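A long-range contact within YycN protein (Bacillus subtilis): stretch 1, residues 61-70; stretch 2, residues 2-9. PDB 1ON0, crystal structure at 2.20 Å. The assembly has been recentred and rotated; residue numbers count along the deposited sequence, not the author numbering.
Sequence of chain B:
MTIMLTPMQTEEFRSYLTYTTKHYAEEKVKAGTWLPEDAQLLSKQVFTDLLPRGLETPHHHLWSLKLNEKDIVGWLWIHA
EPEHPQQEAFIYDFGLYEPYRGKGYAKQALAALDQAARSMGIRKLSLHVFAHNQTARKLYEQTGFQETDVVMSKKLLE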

# COMPACT_ATOMS: atom_id res chain seq x y z
N HIS B 61 -21.64 -2.64 -18.18
CA HIS B 61 -20.68 -3.66 -17.85
C HIS B 61 -20.34 -3.53 -16.37
O HIS B 61 -19.67 -2.58 -15.95
CB HIS B 61 -19.42 -3.51 -18.69
CG HIS B 61 -19.68 -3.46 -20.17
ND1 HIS B 61 -19.99 -2.29 -20.84
CD2 HIS B 61 -19.62 -4.42 -21.12
CE1 HIS B 61 -20.10 -2.53 -22.13
NE2 HIS B 61 -19.87 -3.82 -22.33
N LEU B 62 -20.83 -4.46 -15.58
CA LEU B 62 -20.55 -4.45 -14.16
C LEU B 62 -19.56 -5.58 -13.93
O LEU B 62 -19.79 -6.72 -14.33
CB LEU B 62 -21.84 -4.63 -13.34
CG LEU B 62 -22.85 -3.46 -13.40
CD1 LEU B 62 -23.63 -3.51 -14.72
CD2 LEU B 62 -23.82 -3.54 -12.23
N TRP B 63 -18.44 -5.23 -13.31
CA TRP B 63 -17.34 -6.17 -13.03
C TRP B 63 -17.03 -6.24 -11.55
O TRP B 63 -17.19 -5.26 -10.81
CB TRP B 63 -16.06 -5.70 -13.73
CG TRP B 63 -16.06 -5.76 -15.24
CD1 TRP B 63 -16.07 -6.87 -16.02
CD2 TRP B 63 -16.00 -4.64 -16.14
NE1 TRP B 63 -16.02 -6.53 -17.34
CE2 TRP B 63 -15.97 -5.17 -17.45
CE3 TRP B 63 -15.96 -3.25 -15.97
CZ2 TRP B 63 -15.92 -4.36 -18.59
CZ3 TRP B 63 -15.91 -2.44 -17.10
CH2 TRP B 63 -15.88 -3.00 -18.39
N SER B 64 -16.55 -7.40 -11.10
CA SER B 64 -16.14 -7.56 -9.72
C SER B 64 -14.63 -7.47 -9.82
O SER B 64 -14.04 -8.18 -10.64
CB SER B 64 -16.51 -8.94 -9.20
OG SER B 64 -15.82 -9.92 -9.94
N LEU B 65 -14.01 -6.60 -9.04
CA LEU B 65 -12.55 -6.47 -9.08
C LEU B 65 -11.94 -7.50 -8.13
O LEU B 65 -12.25 -7.50 -6.94
CB LEU B 65 -12.12 -5.07 -8.65
CG LEU B 65 -12.87 -3.95 -9.37
CD1 LEU B 65 -12.62 -2.61 -8.70
CD2 LEU B 65 -12.45 -3.95 -10.84
N LYS B 66 -11.08 -8.36 -8.66
CA LYS B 66 -10.42 -9.39 -7.86
C LYS B 66 -8.91 -9.21 -7.82
O LYS B 66 -8.30 -8.81 -8.81
CB LYS B 66 -10.75 -10.79 -8.42
CG LYS B 66 -12.20 -11.24 -8.25
CD LYS B 66 -12.29 -12.74 -8.48
CE LYS B 66 -13.70 -13.26 -8.31
NZ LYS B 66 -13.70 -14.76 -8.41
N LEU B 67 -8.30 -9.52 -6.68
CA LEU B 67 -6.85 -9.40 -6.52
C LEU B 67 -6.32 -10.77 -6.88
O LEU B 67 -5.18 -10.95 -7.35
CB LEU B 67 -6.51 -9.05 -5.06
CG LEU B 67 -5.15 -8.55 -4.57
CD1 LEU B 67 -4.46 -9.66 -3.81
CD2 LEU B 67 -4.29 -8.02 -5.71
N ASN B 68 -7.18 -11.76 -6.69
CA ASN B 68 -6.85 -13.13 -6.98
C ASN B 68 -8.19 -13.85 -6.94
O ASN B 68 -9.24 -13.21 -6.78
CB ASN B 68 -5.89 -13.69 -5.93
CG ASN B 68 -6.32 -13.38 -4.51
OD1 ASN B 68 -7.34 -13.88 -4.05
ND2 ASN B 68 -5.56 -12.54 -3.83
N GLU B 69 -8.16 -15.16 -7.08
CA GLU B 69 -9.39 -15.92 -7.10
C GLU B 69 -10.12 -15.96 -5.79
O GLU B 69 -11.15 -16.61 -5.68
CB GLU B 69 -9.10 -17.33 -7.59
CG GLU B 69 -8.44 -17.31 -8.94
CD GLU B 69 -9.24 -16.50 -9.94
OE1 GLU B 69 -8.64 -16.03 -10.93
OE2 GLU B 69 -10.46 -16.34 -9.73
N LYS B 70 -9.61 -15.26 -4.78
CA LYS B 70 -10.26 -15.30 -3.48
C LYS B 70 -10.65 -13.91 -2.98
O LYS B 70 -11.77 -13.69 -2.52
CB LYS B 70 -9.34 -15.96 -2.45
CG LYS B 70 -9.83 -17.30 -1.90
CD LYS B 70 -10.77 -17.14 -0.69
CE LYS B 70 -11.14 -18.51 -0.10
NZ LYS B 70 -11.92 -18.43 1.17
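Stretch 2, residues 2-9: TIMLTPMQ

Residues 4-7 of stretch 2 form a strand that runs antiparallel to strand 61-66; the two N-to-C directions differ by 136°, and the axes approach to 4.3 Å. Register follows from the CA pairs: Trp63 with Pro7 at 4.2 Å, Leu65 with Leu5 at 5.0 Å, Lys66 with Met4 at 4.9 Å.

Five backbone hydrogen bonds, all close to linear, fix this alignment. Met4 N to Lys66 O (2.6 Å) and Lys66 N to Met4 O (2.8 Å) close one ring; Thr6 N to Ser64 O (3.2 Å) and Ser64 N to Thr6 O (2.7 Å, with an N-H...O angle of 164°) close the next. Beyond the strand, Met8 N still reaches Leu62 O at 3.0 Å. At the non-hydrogen-bonded positions, CA-H...O contacts fill in, as between Trp63 CA and Thr6 O (3.1 Å).

Apolar packing is clearest around Leu5, whose CD2 lies over the Trp63 six-membered ring, 3.8 Å from its centroid and 21° off the normal, while its CD1 meets Leu65 CD2 at 3.7 Å. Selenomethionine Met8 brings CE to 3.3 Å from Leu62 CD2; selenomethionine Met4 extends its CE to 3.4 Å from Asn68 CA.

One water bridges the stretches, accepting from Ser64 OG (2.8 Å) and donating to Pro7 O (3.2 Å).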

# COMPACT_ATOMS: atom_id res chain seq x y z
N THR B 2 -2.03 -7.61 -9.22
CA THR B 2 -2.84 -7.34 -10.39
C THR B 2 -4.32 -7.40 -10.02
O THR B 2 -4.73 -8.28 -9.27
CB THR B 2 -2.63 -8.38 -11.49
OG1 THR B 2 -3.52 -9.48 -11.26
CG2 THR B 2 -1.19 -8.88 -11.48
N ILE B 3 -5.10 -6.48 -10.56
CA ILE B 3 -6.52 -6.43 -10.29
C ILE B 3 -7.26 -6.97 -11.50
O ILE B 3 -7.13 -6.42 -12.60
CB ILE B 3 -7.01 -4.99 -10.04
CG1 ILE B 3 -6.21 -4.38 -8.89
CG2 ILE B 3 -8.50 -5.01 -9.71
CD1 ILE B 3 -6.29 -5.17 -7.59
N MSE B 4 -8.04 -8.03 -11.30
CA MSE B 4 -8.79 -8.63 -12.39
C MSE B 4 -10.22 -8.15 -12.46
O MSE B 4 -10.88 -7.97 -11.44
CB MSE B 4 -8.79 -10.16 -12.26
CG MSE B 4 -7.42 -10.79 -12.32
SE MSE B 4 -7.52 -12.70 -12.17
CE MSE B 4 -7.72 -12.85 -10.27
N LEU B 5 -10.69 -7.94 -13.69
CA LEU B 5 -12.06 -7.52 -13.94
C LEU B 5 -12.84 -8.74 -14.42
O LEU B 5 -12.56 -9.29 -15.48
CB LEU B 5 -12.12 -6.46 -15.05
CG LEU B 5 -12.12 -4.99 -14.64
CD1 LEU B 5 -10.77 -4.64 -14.08
CD2 LEU B 5 -12.46 -4.12 -15.83
N THR B 6 -13.80 -9.20 -13.62
CA THR B 6 -14.61 -10.33 -14.02
C THR B 6 -16.05 -9.85 -14.04
O THR B 6 -16.49 -9.15 -13.12
CB THR B 6 -14.51 -11.51 -13.02
OG1 THR B 6 -13.14 -11.76 -12.71
CG2 THR B 6 -15.14 -12.77 -13.61
N PRO B 7 -16.81 -10.20 -15.08
CA PRO B 7 -18.21 -9.74 -15.10
C PRO B 7 -18.99 -10.34 -13.92
O PRO B 7 -18.84 -11.52 -13.62
CB PRO B 7 -18.70 -10.20 -16.48
CG PRO B 7 -17.79 -11.34 -16.83
CD PRO B 7 -16.45 -10.94 -16.30
N MSE B 8 -19.79 -9.53 -13.24
CA MSE B 8 -20.56 -10.03 -12.10
C MSE B 8 -21.55 -11.11 -12.51
O MSE B 8 -22.07 -11.10 -13.63
CB MSE B 8 -21.37 -8.92 -11.43
CG MSE B 8 -20.59 -7.78 -10.81
SE MSE B 8 -21.76 -6.72 -9.68
CE MSE B 8 -23.20 -6.45 -10.92
N GLN B 9 -21.80 -12.02 -11.59
CA GLN B 9 -22.74 -13.12 -11.79
C GLN B 9 -24.00 -12.68 -11.05
O GLN B 9 -23.93 -11.85 -10.15
CB GLN B 9 -22.21 -14.39 -11.13
CG GLN B 9 -20.79 -14.75 -11.50
CD GLN B 9 -20.72 -15.55 -12.78
OE1 GLN B 9 -21.13 -15.08 -13.84
NE2 GLN B 9 -20.22 -16.78 -12.69
O HOH W 1 -17.31 -12.14 -10.90